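Side-chain contacts in Udp-n-acetylglucosamine pyrophosphorylase (Trypanosoma brucei, PDB 4BQH), which probably catalyses the formation of UDP-N-acetylglucosamine and diphosphate from UTP and N-acetylglucosamine 1-phosphate: residues Glu187-Arg190 with Phe191-Asn195; Asn100-Ala103 with Val104-Ala108. All blocks are in the same frame, centred on the assembly; numbering follows the deposited sequence.

Overall arrangement
Both contacts are local, each between successive turns of one helix. Contact 2 lies on helix 95-110 and contact 1 on helix 185-194, so contact 2 comes first along the chain. Their centres are about 32 Å apart and their nearest atoms about 20 Å apart, so they do not touch. Helix 147-166 links them indirectly: Phe148 and Cys152 meet contact 1, while Arg158, Ile161, Ala162 and Ile165 meet Tyr106 of contact 2. Strands 114-119 and 175-180, which follow helix 95-110 and precede helix 185-194 in the chain, pair in parallel in the central mixed sheet. The inhibitor pocket of this entry draws on 19 residues between positions 48 and 401.

Contact 1: residues Glu187-Arg190 with Phe191-Asn195; sequences ETQR and FFEEN
Thr188 and Phe192, one turn apart, run alongside each other. The methyl CG2 of Thr188 lies 4.1 Å from CE1 of Phe192. It gets there because CG2 is anti to the backbone N, while OG1 lies beside that N and bonds to Asn184 O. The Phe192 ring turns an edge to the backbone: its CD1 lies 3.4 Å from Thr188 O, near the ring plane. Thr188 O also accepts the hydrogen bond from Phe192 N at 3.1 Å. Glu193 and Glu194 extend back along the preceding turn. CG of Glu193 packs 3.3 Å from Gln189 O, and CG of Glu194 lies 3.2 Å from Arg190 O. The guanidinium of Arg190 stays apart from both carboxylates, with Arg190 NH1 4.9 Å from OE2 of Glu194. Asn195 ND2 donates to Phe191 O at 2.9 Å, with an N-H...O angle of 164°. ND2 also sits over one face of the Phe191 ring, toward its rim. Phe192 meets Phe148, Phe198 and Phe207 edge-to-face, and Phe191 stacks on Phe135. This is the amphipathic helix of a beta-alpha-beta unit, between parallel strands 175-180 and 205-209 of the GT-A-type nucleotidyltransferase fold.

Contact 2: residues Asn100-Ala103 with Val104-Ala108; sequences NLEA and VGYKA
Asn100 meets Val104 through its backbone. Asn100 O accepts a hydrogen bond from Val104 N at 3.3 Å, and the CG2 methyl of Val104 lies 3.4 Å from Asn100 O. That methyl is beside the Val104 backbone N, which brings it back toward the preceding turn. The OD1 of Asn100 bonds to Lys96 NZ. Leu101 packs on Glu299 of helix 291-300. Leu101 O receives Gly105 N at 3.0 Å, and CB of Val104 rests 3.5 Å from Leu101 O. Glu102 makes the main side-chain contact. Its chain is extended, with CG anti to the backbone N (chi1 175°), and it runs alongside Tyr106 in the same direction. Glu102 CG touches Tyr106 CE2 at 3.6 Å. The carboxylate and ring planes are 48° apart, so the two groups are not stacked flat. Water 1 bridges their ends: it donates to Glu102 OE2 at 3.0 Å and lies 2.6 Å from Tyr106 OH, in the plane of the ring. The hydroxyl also bonds to Arg158, so it has two polar partners. Ala103 O closes the turn by accepting Lys107 N at 3.1 Å. The arrangement is an i to i+4 glutamate-tyrosine pair with a water bridge, on an alpha-helix packed against helices 147-166 and 291-300.

Contact 1: residues Glu187-Arg190 with Phe191-Asn195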
loop_
_atom_site.group_PDB
_atom_site.type_symbol
_atom_site.label_atom_id
_atom_site.label_comp_id
_atom_site.label_asym_id
_atom_site.label_seq_id
_atom_site.Cartn_x
_atom_site.Cartn_y
_atom_site.Cartn_z
ATOM N N GLU A 187 9.026 2.517 17.649
ATOM C CA GLU A 187 10.241 1.983 17.062
ATOM C C GLU A 187 10.363 2.416 15.596
ATOM O O GLU A 187 11.470 2.655 15.116
ATOM C CB GLU A 187 10.340 0.459 17.249
ATOM C CG GLU A 187 9.448 -0.382 16.351
ATOM C CD GLU A 187 9.516 -1.870 16.675
ATOM O OE1 GLU A 187 10.625 -2.435 16.707
ATOM O OE2 GLU A 187 8.452 -2.470 16.902
ATOM N N THR A 188 9.226 2.564 14.912
ATOM C CA THR A 188 9.244 3.066 13.528
ATOM C C THR A 188 9.730 4.527 13.459
ATOM O O THR A 188 10.598 4.870 12.650
ATOM C CB THR A 188 7.879 2.888 12.828
ATOM O OG1 THR A 188 7.509 1.491 12.855
ATOM C CG2 THR A 188 7.960 3.363 11.338
ATOM N N GLN A 189 9.206 5.377 14.333
ATOM C CA GLN A 189 9.642 6.788 14.340
ATOM C C GLN A 189 11.124 6.890 14.652
ATOM O O GLN A 189 11.831 7.678 14.022
ATOM C CB GLN A 189 8.840 7.592 15.343
ATOM C CG GLN A 189 7.376 7.704 14.961
ATOM C CD GLN A 189 6.699 8.844 15.654
ATOM O OE1 GLN A 189 7.188 9.965 15.630
ATOM N NE2 GLN A 189 5.581 8.568 16.288
ATOM N N ARG A 190 11.584 6.077 15.608
ATOM C CA ARG A 190 13.016 6.021 15.962
ATOM C C ARG A 190 13.904 5.654 14.776
ATOM O O ARG A 190 14.929 6.279 14.535
ATOM C CB ARG A 190 13.253 5.036 17.102
ATOM C CG ARG A 190 13.055 5.627 18.481
ATOM C CD ARG A 190 13.806 4.765 19.495
ATOM N NE ARG A 190 13.688 5.278 20.857
ATOM C CZ ARG A 190 14.508 6.172 21.408
ATOM N NH1 ARG A 190 15.523 6.685 20.716
ATOM N NH2 ARG A 190 14.303 6.563 22.657
ATOM N N PHE A 191 13.514 4.619 14.047
ATOM C CA PHE A 191 14.234 4.194 12.845
ATOM C C PHE A 191 14.333 5.337 11.825
ATOM O O PHE A 191 15.395 5.567 11.273
ATOM C CB PHE A 191 13.524 2.962 12.256
ATOM C CG PHE A 191 14.216 2.330 11.075
ATOM C CD1 PHE A 191 15.386 1.593 11.238
ATOM C CD2 PHE A 191 13.654 2.423 9.793
ATOM C CE1 PHE A 191 15.994 0.975 10.153
ATOM C CE2 PHE A 191 14.268 1.812 8.696
ATOM C CZ PHE A 191 15.440 1.086 8.877
ATOM N N PHE A 192 13.227 6.046 11.564
ATOM C CA PHE A 192 13.266 7.180 10.636
ATOM C C PHE A 192 14.212 8.270 11.160
ATOM O O PHE A 192 15.043 8.793 10.408
ATOM C CB PHE A 192 11.864 7.769 10.376
ATOM C CG PHE A 192 11.128 7.114 9.224
ATOM C CD1 PHE A 192 10.570 5.845 9.363
ATOM C CD2 PHE A 192 10.999 7.769 7.999
ATOM C CE1 PHE A 192 9.890 5.241 8.291
ATOM C CE2 PHE A 192 10.320 7.179 6.932
ATOM C CZ PHE A 192 9.778 5.907 7.075
ATOM N N GLU A 193 14.064 8.612 12.434
ATOM C CA GLU A 193 14.903 9.656 13.061
ATOM C C GLU A 193 16.411 9.365 12.961
ATOM O O GLU A 193 17.201 10.245 12.576
ATOM C CB GLU A 193 14.482 9.869 14.517
ATOM C CG GLU A 193 13.152 10.602 14.678
ATOM C CD GLU A 193 12.569 10.493 16.083
ATOM O OE1 GLU A 193 13.301 10.097 17.024
ATOM O OE2 GLU A 193 11.374 10.806 16.259
ATOM N N GLU A 194 16.789 8.131 13.294
ATOM C CA GLU A 194 18.188 7.662 13.248
ATOM C C GLU A 194 18.773 7.697 11.836
ATOM O O GLU A 194 19.993 7.762 11.645
ATOM C CB GLU A 194 18.278 6.233 13.773
ATOM C CG GLU A 194 18.047 6.093 15.273
ATOM C CD GLU A 194 17.875 4.649 15.723
ATOM O OE1 GLU A 194 18.060 3.705 14.924
ATOM O OE2 GLU A 194 17.536 4.442 16.899
ATOM N N ASN A 195 17.900 7.645 10.842
ATOM C CA ASN A 195 18.334 7.651 9.459
ATOM C C ASN A 195 18.047 8.966 8.736
ATOM O O ASN A 195 18.061 9.007 7.498
ATOM C CB ASN A 195 17.704 6.466 8.728
ATOM C CG ASN A 195 18.333 5.148 9.126
ATOM O OD1 ASN A 195 19.429 4.827 8.676
ATOM N ND2 ASN A 195 17.657 4.389 9.995
#

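Contact 2: residues Asn100-Ala103 with Val104-Ala108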
loop_
_atom_site.group_PDB
_atom_site.type_symbol
_atom_site.label_atom_id
_atom_site.label_comp_id
_atom_site.label_asym_id
_atom_site.label_seq_id
_atom_site.Cartn_x
_atom_site.Cartn_y
_atom_site.Cartn_z
ATOM N N ASN A 100 1.660 11.762 -22.073
ATOM C CA ASN A 100 0.822 12.895 -21.721
ATOM C C ASN A 100 0.239 12.776 -20.297
ATOM O O ASN A 100 0.159 13.775 -19.576
ATOM C CB ASN A 100 -0.275 13.089 -22.747
ATOM C CG ASN A 100 0.251 13.624 -24.069
ATOM O OD1 ASN A 100 -0.381 13.446 -25.114
ATOM N ND2 ASN A 100 1.398 14.288 -24.027
ATOM N N LEU A 101 -0.144 11.563 -19.911
ATOM C CA LEU A 101 -0.656 11.329 -18.554
ATOM C C LEU A 101 0.459 11.561 -17.532
ATOM O O LEU A 101 0.231 12.103 -16.451
ATOM C CB LEU A 101 -1.207 9.897 -18.427
ATOM C CG LEU A 101 -2.542 9.635 -19.151
ATOM C CD1 LEU A 101 -2.863 8.146 -19.101
ATOM C CD2 LEU A 101 -3.709 10.420 -18.548
ATOM N N GLU A 102 1.657 11.107 -17.878
ATOM C CA GLU A 102 2.818 11.269 -17.014
ATOM C C GLU A 102 3.090 12.755 -16.703
ATOM O O GLU A 102 3.355 13.122 -15.555
ATOM C CB GLU A 102 4.040 10.600 -17.657
ATOM C CG GLU A 102 5.326 10.824 -16.885
ATOM C CD GLU A 102 6.534 10.236 -17.592
ATOM O OE1 GLU A 102 7.005 10.832 -18.593
ATOM O OE2 GLU A 102 7.009 9.184 -17.154
ATOM N N ALA A 103 3.019 13.600 -17.733
ATOM C CA ALA A 103 3.198 15.051 -17.545
ATOM C C ALA A 103 2.146 15.645 -16.590
ATOM O O ALA A 103 2.474 16.481 -15.713
ATOM C CB ALA A 103 3.151 15.761 -18.881
ATOM N N VAL A 104 0.895 15.200 -16.728
ATOM C CA VAL A 104 -0.179 15.632 -15.821
ATOM C C VAL A 104 0.141 15.229 -14.373
ATOM O O VAL A 104 -0.041 16.009 -13.442
ATOM C CB VAL A 104 -1.557 15.062 -16.241
ATOM C CG1 VAL A 104 -2.640 15.401 -15.217
ATOM C CG2 VAL A 104 -1.954 15.607 -17.610
ATOM N N GLY A 105 0.583 13.988 -14.208
ATOM C CA GLY A 105 0.955 13.495 -12.880
ATOM C C GLY A 105 2.091 14.299 -12.269
ATOM O O GLY A 105 2.059 14.627 -11.081
ATOM N N TYR A 106 3.109 14.616 -13.059
ATOM C CA TYR A 106 4.206 15.429 -12.534
ATOM C C TYR A 106 3.790 16.845 -12.114
ATOM O O TYR A 106 4.328 17.390 -11.139
ATOM C CB TYR A 106 5.412 15.457 -13.482
ATOM C CG TYR A 106 6.300 14.228 -13.388
ATOM C CD1 TYR A 106 6.879 13.842 -12.169
ATOM C CD2 TYR A 106 6.577 13.464 -14.513
ATOM C CE1 TYR A 106 7.694 12.717 -12.083
ATOM C CE2 TYR A 106 7.405 12.334 -14.433
ATOM C CZ TYR A 106 7.954 11.975 -13.219
ATOM O OH TYR A 106 8.780 10.849 -13.145
ATOM N N LYS A 107 2.849 17.450 -12.835
ATOM C CA LYS A 107 2.365 18.776 -12.435
ATOM C C LYS A 107 1.705 18.663 -11.051
ATOM O O LYS A 107 1.888 19.541 -10.191
ATOM C CB LYS A 107 1.405 19.355 -13.501
ATOM C CG LYS A 107 0.539 20.534 -13.080
ATOM C CD LYS A 107 -0.596 20.888 -14.080
ATOM C CE LYS A 107 -1.100 19.692 -14.926
ATOM N NZ LYS A 107 -2.590 19.538 -15.137
ATOM N N ALA A 108 0.943 17.599 -10.826
ATOM C CA ALA A 108 0.273 17.436 -9.526
ATOM C C ALA A 108 1.283 17.195 -8.402
ATOM O O ALA A 108 1.091 17.645 -7.283
ATOM C CB ALA A 108 -0.756 16.292 -9.594
HETATM O O HOH W 1 9.407 9.804 -15.453
#